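Local coordinates for amidohydrolase (Thermotoga maritima, PDB 3OOQ), which belongs to the metal-dependent amidohydrolase family and probably hydrolyses a cyclic amide or related C-N bond, possibly that of allantoin, at the interface of chains A and B. Numbering follows the deposited sequence. Chains: chain A/B, amidohydrolase.

Contact 1: the interface of chains A and B. Residues chain A 234-235, 238; chain B 94-95, 137-140.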
loop_
_atom_site.group_PDB
_atom_site.type_symbol
_atom_site.label_atom_id
_atom_site.label_comp_id
_atom_site.label_asym_id
_atom_site.label_seq_id
_atom_site.Cartn_x
_atom_site.Cartn_y
_atom_site.Cartn_z
ATOM N N LEU A 234 5.889 -38.336 6.264
ATOM C CA LEU A 234 5.248 -39.009 7.406
ATOM C C LEU A 234 3.939 -38.360 7.875
ATOM O O LEU A 234 3.008 -39.064 8.294
ATOM C CB LEU A 234 6.251 -39.149 8.561
ATOM C CG LEU A 234 7.459 -40.040 8.252
ATOM C CD1 LEU A 234 8.646 -39.677 9.140
ATOM C CD2 LEU A 234 7.136 -41.546 8.343
ATOM N N THR A 235 3.887 -37.026 7.836
ATOM C CA THR A 235 2.685 -36.269 8.188
ATOM C C THR A 235 1.553 -36.604 7.205
ATOM O O THR A 235 0.412 -36.866 7.623
ATOM C CB THR A 235 2.936 -34.740 8.200
ATOM O OG1 THR A 235 3.909 -34.406 9.198
ATOM C CG2 THR A 235 1.620 -33.968 8.513
ATOM N N ARG A 238 0.352 -40.018 8.115
ATOM C CA ARG A 238 -0.457 -39.947 9.353
ATOM C C ARG A 238 -1.873 -39.487 9.076
ATOM O O ARG A 238 -2.814 -40.060 9.604
ATOM C CB ARG A 238 0.141 -38.986 10.394
ATOM C CG ARG A 238 1.280 -39.561 11.229
ATOM C CD ARG A 238 1.473 -38.780 12.567
ATOM N NE ARG A 238 1.728 -37.346 12.384
ATOM C CZ ARG A 238 2.852 -36.831 11.883
ATOM N NH1 ARG A 238 3.858 -37.611 11.501
ATOM N NH2 ARG A 238 2.976 -35.519 11.774
ATOM N N LEU B 94 3.443 -31.205 16.776
ATOM C CA LEU B 94 3.868 -32.481 16.200
ATOM C C LEU B 94 3.986 -32.459 14.673
ATOM O O LEU B 94 4.887 -33.076 14.085
ATOM C CB LEU B 94 2.856 -33.555 16.581
ATOM C CG LEU B 94 3.231 -34.955 16.155
ATOM C CD1 LEU B 94 4.145 -35.478 17.227
ATOM C CD2 LEU B 94 1.961 -35.796 16.011
ATOM N N ASP B 95 3.057 -31.731 14.057
ATOM C CA ASP B 95 2.966 -31.588 12.618
ATOM C C ASP B 95 3.950 -30.568 12.050
ATOM O O ASP B 95 3.971 -30.322 10.844
ATOM C CB ASP B 95 1.540 -31.200 12.236
ATOM C CG ASP B 95 0.537 -32.290 12.549
ATOM O OD1 ASP B 95 0.924 -33.473 12.558
ATOM O OD2 ASP B 95 -0.649 -31.962 12.793
ATOM N N ILE B 137 14.195 -40.750 13.914
ATOM C CA ILE B 137 13.924 -39.729 12.911
ATOM C C ILE B 137 12.449 -39.729 12.504
ATOM O O ILE B 137 12.020 -38.849 11.777
ATOM C CB ILE B 137 14.813 -39.886 11.665
ATOM C CG1 ILE B 137 14.470 -41.183 10.933
ATOM C CG2 ILE B 137 16.326 -39.806 12.066
ATOM C CD1 ILE B 137 15.311 -41.425 9.723
ATOM N N ILE B 138 11.695 -40.721 12.971
ATOM C CA ILE B 138 10.246 -40.795 12.751
ATOM C C ILE B 138 9.536 -40.237 13.969
ATOM O O ILE B 138 9.633 -40.814 15.074
ATOM C CB ILE B 138 9.810 -42.251 12.541
ATOM C CG1 ILE B 138 10.562 -42.846 11.343
ATOM C CG2 ILE B 138 8.296 -42.346 12.375
ATOM C CD1 ILE B 138 10.805 -44.356 11.438
ATOM N N VAL B 139 8.821 -39.127 13.789
ATOM C CA VAL B 139 8.249 -38.425 14.940
ATOM C C VAL B 139 7.271 -39.315 15.702
ATOM O O VAL B 139 7.190 -39.228 16.931
ATOM C CB VAL B 139 7.613 -37.036 14.578
ATOM C CG1 VAL B 139 6.307 -37.187 13.843
ATOM C CG2 VAL B 139 7.396 -36.191 15.843
ATOM N N GLU B 140 6.570 -40.199 14.986
ATOM C CA GLU B 140 5.603 -41.093 15.632
ATOM C C GLU B 140 6.302 -42.013 16.646
ATOM O O GLU B 140 5.757 -42.310 17.691
ATOM C CB GLU B 140 4.771 -41.885 14.594
ATOM C CG GLU B 140 3.293 -42.064 14.963
ATOM C CD GLU B 140 2.377 -42.355 13.751
ATOM O OE1 GLU B 140 2.879 -42.352 12.598
ATOM O OE2 GLU B 140 1.152 -42.570 13.959
HETATM O O HOH W 1 4.809 -31.923 8.371
HETATM O O HOH W 2 -0.478 -35.598 12.963
#
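OD1 of B:Asp95 lies in the plane at the edge of the A:Arg238 guanidinium, the carboxylate and guanidinium planes 10° apart. A:Arg238 NH2 donates to B:Asp95 OD1 at 3.0 Å, with an angle of 171° at the hydrogen. OD1 receives it on its anti lone pair, and the pair is also a salt bridge. Water 2 lies at the guanidinium edge too and joins NE of A:Arg238 to B:Asp95 OD1, 2.6 Å from water 2. One face of the guanidinium carries A:Thr235 CA, offset toward the rim. Over the opposite face comes B:Val139 CG1, 3.4 Å from A:Arg238 NH1.

The arginine chain bends at CG-CD (chi3 -57°), and its CD passes alongside the carboxylate of B:Glu140, which is poorly ordered. The hydroxyl OG1 of A:Thr235 reaches the backbone O of B:Asp95 through water 1, adding a second water link. CD1 of A:Leu234 rests 4.1 Å from B:Ile138 CA. An alanine in place of A:Arg238 would probably leave the B:Asp95 carboxylate without its charged mate and open a gap beside B:Val139.

On chain A the patch is one side of helix 230-243, which probably lies on the outside of the amidohydrolase (beta/alpha) barrel. On chain B it combines the 3-10 helix 93-96 with the start of helix 139-142 and the loop before it, probably at the barrel's periphery. The structure alone does not show the interface's biological role.

Contact 2: the interface of chains A and B. Residues chain A 230-231, 234; chain B 97-100, 137-138.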
loop_
_atom_site.group_PDB
_atom_site.type_symbol
_atom_site.label_atom_id
_atom_site.label_comp_id
_atom_site.label_asym_id
_atom_site.label_seq_id
_atom_site.Cartn_x
_atom_site.Cartn_y
_atom_site.Cartn_z
ATOM N N ALA A 230 11.511 -35.689 4.865
ATOM C CA ALA A 230 10.984 -36.921 5.484
ATOM C C ALA A 230 9.796 -36.708 6.442
ATOM O O ALA A 230 8.831 -37.479 6.402
ATOM C CB ALA A 230 12.104 -37.714 6.174
ATOM N N ASP A 231 9.857 -35.686 7.305
ATOM C CA ASP A 231 8.743 -35.455 8.247
ATOM C C ASP A 231 7.428 -35.072 7.559
ATOM O O ASP A 231 6.353 -35.422 8.055
ATOM C CB ASP A 231 9.098 -34.420 9.329
ATOM C CG ASP A 231 9.513 -33.064 8.753
ATOM O OD1 ASP A 231 10.250 -33.045 7.755
ATOM O OD2 ASP A 231 9.131 -32.006 9.306
ATOM N N LEU A 234 5.889 -38.336 6.264
ATOM C CA LEU A 234 5.248 -39.009 7.406
ATOM C C LEU A 234 3.939 -38.360 7.875
ATOM O O LEU A 234 3.008 -39.064 8.294
ATOM C CB LEU A 234 6.251 -39.149 8.561
ATOM C CG LEU A 234 7.459 -40.040 8.252
ATOM C CD1 LEU A 234 8.646 -39.677 9.140
ATOM C CD2 LEU A 234 7.136 -41.546 8.343
ATOM N N PHE B 97 7.256 -30.588 13.541
ATOM C CA PHE B 97 8.473 -31.032 14.224
ATOM C C PHE B 97 9.377 -31.833 13.296
ATOM O O PHE B 97 8.972 -32.901 12.818
ATOM C CB PHE B 97 8.139 -31.901 15.437
ATOM C CG PHE B 97 9.357 -32.426 16.154
ATOM C CD1 PHE B 97 10.083 -31.603 17.013
ATOM C CD2 PHE B 97 9.797 -33.721 15.942
ATOM C CE1 PHE B 97 11.223 -32.068 17.662
ATOM C CE2 PHE B 97 10.951 -34.209 16.610
ATOM C CZ PHE B 97 11.651 -33.364 17.468
ATOM N N ASN B 98 10.591 -31.321 13.093
ATOM C CA ASN B 98 11.606 -31.941 12.237
ATOM C C ASN B 98 12.651 -32.721 13.054
ATOM O O ASN B 98 13.560 -32.128 13.634
ATOM C CB ASN B 98 12.268 -30.855 11.365
ATOM C CG ASN B 98 13.392 -31.393 10.480
ATOM O OD1 ASN B 98 13.618 -32.590 10.388
ATOM N ND2 ASN B 98 14.097 -30.491 9.823
ATOM N N PRO B 99 12.533 -34.063 13.092
ATOM C CA PRO B 99 13.448 -34.882 13.899
ATOM C C PRO B 99 14.908 -34.864 13.419
ATOM O O PRO B 99 15.778 -35.342 14.140
ATOM C CB PRO B 99 12.856 -36.297 13.788
ATOM C CG PRO B 99 11.421 -36.102 13.297
ATOM C CD PRO B 99 11.497 -34.878 12.424
ATOM N N GLN B 100 15.176 -34.304 12.238
ATOM C CA GLN B 100 16.548 -34.131 11.747
ATOM C C GLN B 100 17.135 -32.722 12.013
ATOM O O GLN B 100 18.265 -32.432 11.608
ATOM C CB GLN B 100 16.635 -34.414 10.233
ATOM C CG GLN B 100 16.253 -35.817 9.781
ATOM C CD GLN B 100 16.341 -35.943 8.250
ATOM O OE1 GLN B 100 17.310 -36.503 7.732
ATOM N NE2 GLN B 100 15.342 -35.379 7.525
ATOM N N ILE B 137 14.195 -40.750 13.914
ATOM C CA ILE B 137 13.924 -39.729 12.911
ATOM C C ILE B 137 12.449 -39.729 12.504
ATOM O O ILE B 137 12.020 -38.849 11.777
ATOM C CB ILE B 137 14.813 -39.886 11.665
ATOM C CG1 ILE B 137 14.470 -41.183 10.933
ATOM C CG2 ILE B 137 16.326 -39.806 12.066
ATOM C CD1 ILE B 137 15.311 -41.425 9.723
ATOM N N ILE B 138 11.695 -40.721 12.971
ATOM C CA ILE B 138 10.246 -40.795 12.751
ATOM C C ILE B 138 9.536 -40.237 13.969
ATOM O O ILE B 138 9.633 -40.814 15.074
ATOM C CB ILE B 138 9.810 -42.251 12.541
ATOM C CG1 ILE B 138 10.562 -42.846 11.343
ATOM C CG2 ILE B 138 8.296 -42.346 12.375
ATOM C CD1 ILE B 138 10.805 -44.356 11.438
HETATM O O HOH W 3 12.538 -34.816 8.923
#
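A:Asp231 faces the B:Phe97-B:Gln100 loop, and no direct polar bond crosses this patch. The first turn of helix 230-243 of chain A, with A:Ala230 and A:Asp231, packs here on the chain B loop that follows the 3-10 helix 93-96. The contact rests on light packing and a shared water.

The methylene CB of A:Asp231 lies 3.9 Å from the ring carbon CD of B:Pro99. The carboxylate oxygen OD2 of A:Asp231 comes to 3.6 Å from the backbone O of B:Phe97. These are two acceptors, not a hydrogen bond, and they may repel each other mildly. The carboxylate carbon takes the crowded position between backbone N and carbonyl carbon (chi1 58°), which turns the group toward the loop. The methyl of A:Ala230 is near the amide end of B:Gln100, a looser approach. A:Leu234 adds its contact with B:Ile138 and approaches the backbone O of B:Ile137.

The polar link runs through water 3. Water 3 is 3.1 Å from the carboxylate OD1 of A:Asp231. On the other chain, water 3 is 2.9 Å from the side-chain carbonyl OD1 of B:Asn98. The amide NE2 of B:Gln100 also reaches it, with 156° at the hydrogen.

Within chain B, a hydrogen bond is likely to hold the side chain of B:Asn98 in place. The backbone N of B:Gln100 donates to B:Asn98 OD1 at 3.0 Å. The donor sits above the carbonyl plane, 51° out of it.

Contact 1 and contact 2 are neighbouring parts of one interface, with the centres of their C-alpha atoms about 6 Å apart. They share A:Leu234, B:Ile137 and B:Ile138. Chain A supplies helix 230-243 to both, its first turn to contact 2 and the following residues to contact 1. Chain B gives the 3-10 helix 93-96 to contact 1 and the loop 97-100 to contact 2. Its 137-138 loop serves both and runs on into helix 139-142 in contact 1. The charged link lies farther along the helix than contact 2. The whole interface is not an exact two-fold, and the ten-chain deposited assembly does not prove a biological oligomer.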